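Local coordinates for nicotinate-nucleotide--dimethylbenzimidazole phosphoribosyltransferase (Thermus thermophilus HB8, PDB 1WX1) that transfers the phosphoribosyl group of nicotinate mononucleotide to 5,6-dimethylbenzimidazole, releasing nicotinate and giving alpha-ribazole 5'-phosphate for cobalamin biosynthesis, at the interface of chains A and B. Residues are numbered along the deposited sequence; one frame, centred on the assembly and turned at random. Chains: chain A/B, nicotinate-nucleotide--dimethylbenzimidazole phosphoribosyltransferase.

Contact 1 and contact 2 belong to one two-fold symmetric interface between the copies, their C-alpha centres about 48 Å apart. Each pairs the C-terminal part of one chain with residues 65 to 87 of the other: A:Gly331 to A:Gly335 in contact 1, B:His323 to B:Ala325 with B:Thr17 in contact 2. The same methionine serves in both, as B:Met74 and A:Met74. By symmetry each active site should have both kinds of contact nearby, since the centre of contact 1 lies about 11 Å from B:Glu304 and that of contact 2 about 6 Å from A:Glu304, the predicted proton acceptors. The reciprocal C-terminal contacts probably help hold a dimer together.

Contact 1: the interface of chains A and B. Residues chain A 331-335; chain B 65-67, 69-70, 73-74.
The C-terminal tail of chain A, an irregular segment following helix 327-330, lies across the start of helix 69-80 of chain B and the loop leading into it. B:Gln73 reads the tail at A:Ser333 with both ends of its amide. Its CG is anti to the carbonyl carbon (chi1 -59°) and the chain runs extended beyond CG, so the amide arrives alongside the tail backbone. The carbonyl OE1 accepts the backbone N-H of A:Ser333 at 2.7 Å from N; the bond is nearly straight at the hydrogen (175°), although the donor stands above the carbonyl plane. The amide NE2 gives a hydrogen close to its own plane to the hydroxyl OG of A:Ser333, 3.0 Å away. That hydroxyl in turn donates to the carboxylate OE1 of B:Glu69, 2.6 Å from OG, meeting it from above the carboxylate plane. B:Glu69 reaches it from the crowded first-torsion position (chi1 52°), CG lying between backbone N and carbonyl carbon. Held both as acceptor and as donor, the serine OG should be restricted in its rotation. Beside this polar group, A:Val332 crosses B:Val70 at about a right angle, the CG1 methyls meeting at 3.9 Å, while its CG2 rests 4.1 Å from SD of B:Met74. Farther along, A:Gly335 lies over the rim of the B:Tyr66 ring face at CD1 and CE1, with CE1 3.5 Å from N of A:Gly335, and CD of B:Pro67 lies 3.4 Å from the carbonyl O of A:Arg334. The contact fastens the tail of one subunit to its neighbour and probably stabilises the dimer near the active site of chain B.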
ATOM      1  N   GLY A 331      24.597 -16.963  -5.167  1.00 36.77           N
ATOM      2  CA  GLY A 331      26.034 -16.767  -5.237  1.00 37.42           C
ATOM      3  C   GLY A 331      26.403 -15.325  -4.944  1.00 38.35           C
ATOM      4  O   GLY A 331      27.244 -14.730  -5.622  1.00 38.10           O
ATOM      5  N   VAL A 332      25.752 -14.756  -3.936  1.00 38.48           N
ATOM      6  CA  VAL A 332      26.008 -13.382  -3.527  1.00 38.27           C
ATOM      7  C   VAL A 332      26.796 -13.436  -2.223  1.00 39.96           C
ATOM      8  O   VAL A 332      26.450 -14.202  -1.324  1.00 39.39           O
ATOM      9  CB  VAL A 332      24.682 -12.605  -3.297  1.00 36.96           C
ATOM     10  CG1 VAL A 332      24.976 -11.183  -2.817  1.00 34.44           C
ATOM     11  CG2 VAL A 332      23.876 -12.564  -4.584  1.00 36.23           C
ATOM     12  N   SER A 333      27.861 -12.639  -2.133  1.00 41.99           N
ATOM     13  CA  SER A 333      28.720 -12.590  -0.943  1.00 45.62           C
ATOM     14  C   SER A 333      27.952 -11.919   0.195  1.00 48.27           C
ATOM     15  O   SER A 333      27.065 -11.121  -0.052  1.00 48.33           O
ATOM     16  CB  SER A 333      29.986 -11.798  -1.231  1.00 44.96           C
ATOM     17  OG  SER A 333      30.661 -12.320  -2.363  1.00 44.84           O
ATOM     18  N   ARG A 334      28.330 -12.180   1.444  1.00 51.57           N
ATOM     19  CA  ARG A 334      27.574 -11.646   2.570  1.00 54.78           C
ATOM     20  C   ARG A 334      28.342 -10.593   3.333  1.00 56.83           C
ATOM     21  O   ARG A 334      29.482 -10.260   2.984  1.00 56.86           O
ATOM     22  CB  ARG A 334      27.201 -12.753   3.506  1.00 54.94           C
ATOM     23  CG  ARG A 334      27.322 -14.115   2.860  1.00 55.49           C
ATOM     24  CD  ARG A 334      27.107 -15.194   3.886  1.00 55.99           C
ATOM     25  NE  ARG A 334      26.433 -16.319   3.273  1.00 55.81           N
ATOM     26  CZ  ARG A 334      25.237 -16.767   3.650  1.00 55.64           C
ATOM     27  NH1 ARG A 334      24.575 -16.188   4.650  1.00 54.90           N
ATOM     28  NH2 ARG A 334      24.691 -17.798   3.024  1.00 56.23           N
ATOM     29  N   GLY A 335      27.724 -10.048   4.373  1.00 59.29           N
ATOM     30  CA  GLY A 335      28.398  -9.088   5.211  1.00 61.97           C
ATOM     31  C   GLY A 335      28.022  -9.094   6.680  1.00 63.76           C
ATOM     32  O   GLY A 335      28.914  -9.378   7.527  1.00 65.14           O
ATOM     33  OXT GLY A 335      26.847  -8.780   6.983  1.00 65.62           O
TER
ATOM     34  N   ALA B  65      29.171  -2.671   4.909  1.00 40.50           N
ATOM     35  CA  ALA B  65      29.517  -3.963   5.488  1.00 40.17           C
ATOM     36  C   ALA B  65      29.663  -5.017   4.397  1.00 39.72           C
ATOM     37  O   ALA B  65      30.226  -6.086   4.626  1.00 40.10           O
ATOM     38  CB  ALA B  65      28.442  -4.388   6.484  1.00 41.01           C
ATOM     39  N   TYR B  66      29.160  -4.705   3.207  1.00 38.79           N
ATOM     40  CA  TYR B  66      29.215  -5.632   2.083  1.00 38.01           C
ATOM     41  C   TYR B  66      30.362  -5.353   1.122  1.00 35.73           C
ATOM     42  O   TYR B  66      30.722  -4.201   0.888  1.00 34.10           O
ATOM     43  CB  TYR B  66      27.898  -5.581   1.306  1.00 40.67           C
ATOM     44  CG  TYR B  66      26.698  -6.030   2.104  1.00 43.37           C
ATOM     45  CD1 TYR B  66      26.481  -7.381   2.368  1.00 45.01           C
ATOM     46  CD2 TYR B  66      25.780  -5.103   2.599  1.00 43.62           C
ATOM     47  CE1 TYR B  66      25.376  -7.803   3.102  1.00 46.98           C
ATOM     48  CE2 TYR B  66      24.674  -5.513   3.337  1.00 45.84           C
ATOM     49  CZ  TYR B  66      24.478  -6.863   3.583  1.00 46.98           C
ATOM     50  OH  TYR B  66      23.378  -7.278   4.297  1.00 49.53           O
ATOM     51  N   PRO B  67      30.959  -6.418   0.559  1.00 34.27           N
ATOM     52  CA  PRO B  67      32.070  -6.290  -0.392  1.00 33.03           C
ATOM     53  C   PRO B  67      31.541  -5.650  -1.673  1.00 31.30           C
ATOM     54  O   PRO B  67      30.365  -5.809  -2.007  1.00 30.07           O
ATOM     55  CB  PRO B  67      32.502  -7.739  -0.615  1.00 33.10           C
ATOM     56  CG  PRO B  67      32.125  -8.412   0.663  1.00 34.80           C
ATOM     57  CD  PRO B  67      30.772  -7.824   0.955  1.00 33.22           C
ATOM     58  N   GLU B  69      31.941  -6.470  -4.649  1.00 27.85           N
ATOM     59  CA  GLU B  69      31.505  -7.501  -5.590  1.00 29.07           C
ATOM     60  C   GLU B  69      29.999  -7.772  -5.559  1.00 27.37           C
ATOM     61  O   GLU B  69      29.434  -8.269  -6.531  1.00 26.40           O
ATOM     62  CB  GLU B  69      32.255  -8.807  -5.312  1.00 30.93           C
ATOM     63  CG  GLU B  69      32.189  -9.243  -3.858  1.00 37.37           C
ATOM     64  CD  GLU B  69      33.015 -10.480  -3.571  1.00 41.55           C
ATOM     65  OE1 GLU B  69      32.597 -11.587  -3.966  1.00 45.51           O
ATOM     66  OE2 GLU B  69      34.092 -10.342  -2.950  1.00 45.49           O
ATOM     67  N   VAL B  70      29.352  -7.450  -4.442  1.00 26.54           N
ATOM     68  CA  VAL B  70      27.916  -7.685  -4.306  1.00 26.07           C
ATOM     69  C   VAL B  70      27.090  -6.965  -5.371  1.00 25.37           C
ATOM     70  O   VAL B  70      26.059  -7.473  -5.803  1.00 25.38           O
ATOM     71  CB  VAL B  70      27.411  -7.281  -2.895  1.00 27.26           C
ATOM     72  CG1 VAL B  70      25.887  -7.371  -2.836  1.00 27.20           C
ATOM     73  CG2 VAL B  70      28.011  -8.210  -1.841  1.00 27.58           C
ATOM     74  N   GLN B  73      27.152  -9.132  -8.454  1.00 25.37           N
ATOM     75  CA  GLN B  73      26.470 -10.385  -8.143  1.00 25.76           C
ATOM     76  C   GLN B  73      24.956 -10.178  -8.106  1.00 25.52           C
ATOM     77  O   GLN B  73      24.191 -11.058  -8.492  1.00 22.99           O
ATOM     78  CB  GLN B  73      26.948 -10.929  -6.798  1.00 27.32           C
ATOM     79  CG  GLN B  73      28.448 -11.185  -6.732  1.00 30.22           C
ATOM     80  CD  GLN B  73      28.904 -11.607  -5.351  1.00 31.46           C
ATOM     81  OE1 GLN B  73      28.387 -11.127  -4.340  1.00 28.85           O
ATOM     82  NE2 GLN B  73      29.895 -12.495  -5.298  1.00 34.89           N
ATOM     83  N   MET B  74      24.531  -9.010  -7.636  1.00 25.05           N
ATOM     84  CA  MET B  74      23.108  -8.704  -7.562  1.00 26.03           C
ATOM     85  C   MET B  74      22.523  -8.432  -8.944  1.00 26.00           C
ATOM     86  O   MET B  74      21.366  -8.759  -9.207  1.00 26.38           O
ATOM     87  CB  MET B  74      22.860  -7.512  -6.633  1.00 25.42           C
ATOM     88  CG  MET B  74      22.889  -7.877  -5.151  1.00 25.25           C
ATOM     89  SD  MET B  74      21.620  -9.111  -4.678  1.00 29.69           S
ATOM     90  CE  MET B  74      20.151  -8.114  -4.705  1.00 27.89           C
TER

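Contact 2: the interface of chains A and B. Residues chain A 74, 77, 82-84, 87; chain B 17, 23, 323-325.
Backbone meets backbone where the N-H of B:Ala325 points at the carbonyl O of A:Gly82, 2.8 Å from N to O and nearly straight (171° at the hydrogen), in the carbonyl plane and on a lone pair. This bond ties the loop before helix 84-91 of chain A to the loop segment 323-325 of chain B. To one side of it, A:Asn77 and B:Thr17 reach toward each other tip to tip. CG of A:Asn77 is anti to its backbone N (chi1 -163°), which brings the amide oxygen OD1 forward to accept the hydroxyl OG1 of B:Thr17 at 2.9 Å, in the carbonyl plane. OG1 takes the crowded place between backbone N and carbonyl carbon. A:Met74 slides past B:Thr17 in the opposite direction, its SD 4.1 Å from CB of the threonine. On the other side of the backbone bond, B:Met324 runs straight to its sulphur and then bends (chi3 60°), laying SD 3.6 Å from CA of A:Ala84, at the start of helix 84-91. Its CG packs obliquely on CG of A:Gln87 at 3.7 Å. The bent A:Gln87 chain also crosses B:His323 at about a right angle; the amide and imidazole planes are nearly parallel, yet the imidazole does not stack on the amide, and the approach is made by CB, 3.5 Å from the amide OE1. A water bridges the two chains at the head of the helix, lying 2.8 Å from the backbone N of A:Ala84 and also hydrogen-bonded to the carbonyl O of B:Thr17.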
ATOM      1  N   MET A  74     -26.715   2.143  -2.691  1.00 15.72           N
ATOM      2  CA  MET A  74     -25.309   1.792  -2.832  1.00 16.38           C
ATOM      3  C   MET A  74     -25.152   0.331  -3.223  1.00 16.39           C
ATOM      4  O   MET A  74     -24.228  -0.015  -3.952  1.00 15.35           O
ATOM      5  CB  MET A  74     -24.538   2.103  -1.545  1.00 15.60           C
ATOM      6  CG  MET A  74     -24.179   3.577  -1.413  1.00 17.53           C
ATOM      7  SD  MET A  74     -23.148   4.158  -2.796  1.00 20.48           S
ATOM      8  CE  MET A  74     -21.678   3.129  -2.574  1.00 20.61           C
ATOM      9  N   ASN A  77     -25.496   0.276  -6.689  1.00 16.40           N
ATOM     10  CA  ASN A  77     -24.281   0.865  -7.254  1.00 17.86           C
ATOM     11  C   ASN A  77     -23.217  -0.236  -7.345  1.00 18.14           C
ATOM     12  O   ASN A  77     -22.511  -0.336  -8.351  1.00 18.68           O
ATOM     13  CB  ASN A  77     -23.791   2.014  -6.356  1.00 18.37           C
ATOM     14  CG  ASN A  77     -22.800   2.948  -7.058  1.00 20.99           C
ATOM     15  OD1 ASN A  77     -22.140   3.770  -6.407  1.00 23.51           O
ATOM     16  ND2 ASN A  77     -22.706   2.840  -8.377  1.00 15.65           N
ATOM     17  N   GLY A  82     -20.261   0.887  -9.953  1.00 20.47           N
ATOM     18  CA  GLY A  82     -19.893   2.284  -9.810  1.00 18.64           C
ATOM     19  C   GLY A  82     -19.365   2.739  -8.458  1.00 18.14           C
ATOM     20  O   GLY A  82     -19.122   3.932  -8.270  1.00 17.04           O
ATOM     21  N   ALA A  83     -19.182   1.816  -7.518  1.00 16.16           N
ATOM     22  CA  ALA A  83     -18.687   2.181  -6.191  1.00 18.04           C
ATOM     23  C   ALA A  83     -17.169   2.088  -6.084  1.00 17.23           C
ATOM     24  O   ALA A  83     -16.504   1.496  -6.936  1.00 16.06           O
ATOM     25  CB  ALA A  83     -19.334   1.304  -5.124  1.00 15.73           C
ATOM     26  N   ALA A  84     -16.623   2.676  -5.024  1.00 16.00           N
ATOM     27  CA  ALA A  84     -15.183   2.655  -4.808  1.00 17.49           C
ATOM     28  C   ALA A  84     -14.678   1.217  -4.750  1.00 17.20           C
ATOM     29  O   ALA A  84     -13.648   0.882  -5.346  1.00 18.07           O
ATOM     30  CB  ALA A  84     -14.837   3.387  -3.506  1.00 17.75           C
ATOM     31  N   GLN A  87     -14.049  -0.351  -8.102  1.00 15.72           N
ATOM     32  CA  GLN A  87     -12.861   0.196  -8.748  1.00 18.76           C
ATOM     33  C   GLN A  87     -11.572  -0.370  -8.164  1.00 18.35           C
ATOM     34  O   GLN A  87     -10.646  -0.719  -8.901  1.00 18.91           O
ATOM     35  CB  GLN A  87     -12.852   1.723  -8.633  1.00 18.23           C
ATOM     36  CG  GLN A  87     -14.055   2.407  -9.271  1.00 20.46           C
ATOM     37  CD  GLN A  87     -14.377   1.868 -10.658  1.00 22.92           C
ATOM     38  OE1 GLN A  87     -13.495   1.713 -11.501  1.00 22.40           O
ATOM     39  NE2 GLN A  87     -15.654   1.586 -10.899  1.00 26.63           N
TER
ATOM     40  N   THR B  17     -19.895   8.939  -5.651  1.00 20.51           N
ATOM     41  CA  THR B  17     -20.673   8.308  -4.590  1.00 20.69           C
ATOM     42  C   THR B  17     -19.862   7.825  -3.389  1.00 21.68           C
ATOM     43  O   THR B  17     -19.590   6.637  -3.239  1.00 21.73           O
ATOM     44  CB  THR B  17     -21.492   7.135  -5.146  1.00 21.25           C
ATOM     45  OG1 THR B  17     -20.620   6.215  -5.820  1.00 24.03           O
ATOM     46  CG2 THR B  17     -22.546   7.651  -6.126  1.00 19.98           C
ATOM     47  N   LEU B  23     -12.034   9.052   0.655  1.00 19.39           N
ATOM     48  CA  LEU B  23     -10.944   8.245   0.105  1.00 19.56           C
ATOM     49  C   LEU B  23      -9.577   8.879   0.386  1.00 20.24           C
ATOM     50  O   LEU B  23      -8.586   8.611  -0.299  1.00 18.53           O
ATOM     51  CB  LEU B  23     -11.157   8.003  -1.399  1.00 19.99           C
ATOM     52  CG  LEU B  23     -12.297   7.011  -1.701  1.00 20.88           C
ATOM     53  CD1 LEU B  23     -12.508   6.861  -3.201  1.00 20.98           C
ATOM     54  CD2 LEU B  23     -11.971   5.653  -1.076  1.00 21.19           C
ATOM     55  N   HIS B 323     -13.456   6.807 -11.985  1.00 19.22           N
ATOM     56  CA  HIS B 323     -14.296   5.956 -12.827  1.00 19.41           C
ATOM     57  C   HIS B 323     -15.560   5.572 -12.047  1.00 20.32           C
ATOM     58  O   HIS B 323     -16.469   4.936 -12.586  1.00 19.42           O
ATOM     59  CB  HIS B 323     -13.534   4.696 -13.253  1.00 20.30           C
ATOM     60  CG  HIS B 323     -12.485   4.945 -14.295  1.00 20.45           C
ATOM     61  ND1 HIS B 323     -12.654   4.610 -15.616  1.00 21.26           N
ATOM     62  CD2 HIS B 323     -11.255   5.514 -14.202  1.00 21.26           C
ATOM     63  CE1 HIS B 323     -11.573   4.956 -16.303  1.00 22.14           C
ATOM     64  NE2 HIS B 323     -10.714   5.506 -15.462  1.00 21.66           N
ATOM     65  N   MET B 324     -15.607   5.955 -10.774  1.00 18.91           N
ATOM     66  CA  MET B 324     -16.773   5.680  -9.939  1.00 19.59           C
ATOM     67  C   MET B 324     -17.946   6.470 -10.502  1.00 20.69           C
ATOM     68  O   MET B 324     -17.761   7.407 -11.281  1.00 20.02           O
ATOM     69  CB  MET B 324     -16.546   6.151  -8.500  1.00 18.89           C
ATOM     70  CG  MET B 324     -15.672   5.258  -7.644  1.00 21.84           C
ATOM     71  SD  MET B 324     -15.350   6.053  -6.067  1.00 24.04           S
ATOM     72  CE  MET B 324     -17.049   6.243  -5.410  1.00 19.44           C
ATOM     73  N   ALA B 325     -19.152   6.105 -10.088  1.00 20.25           N
ATOM     74  CA  ALA B 325     -20.339   6.807 -10.547  1.00 21.34           C
ATOM     75  C   ALA B 325     -20.572   8.016  -9.651  1.00 21.75           C
ATOM     76  O   ALA B 325     -20.150   8.037  -8.495  1.00 21.62           O
ATOM     77  CB  ALA B 325     -21.549   5.884 -10.489  1.00 21.14           C
TER
HETATM   78  O   HOH W   1     -18.268   4.079  -3.205  1.00 18.68           O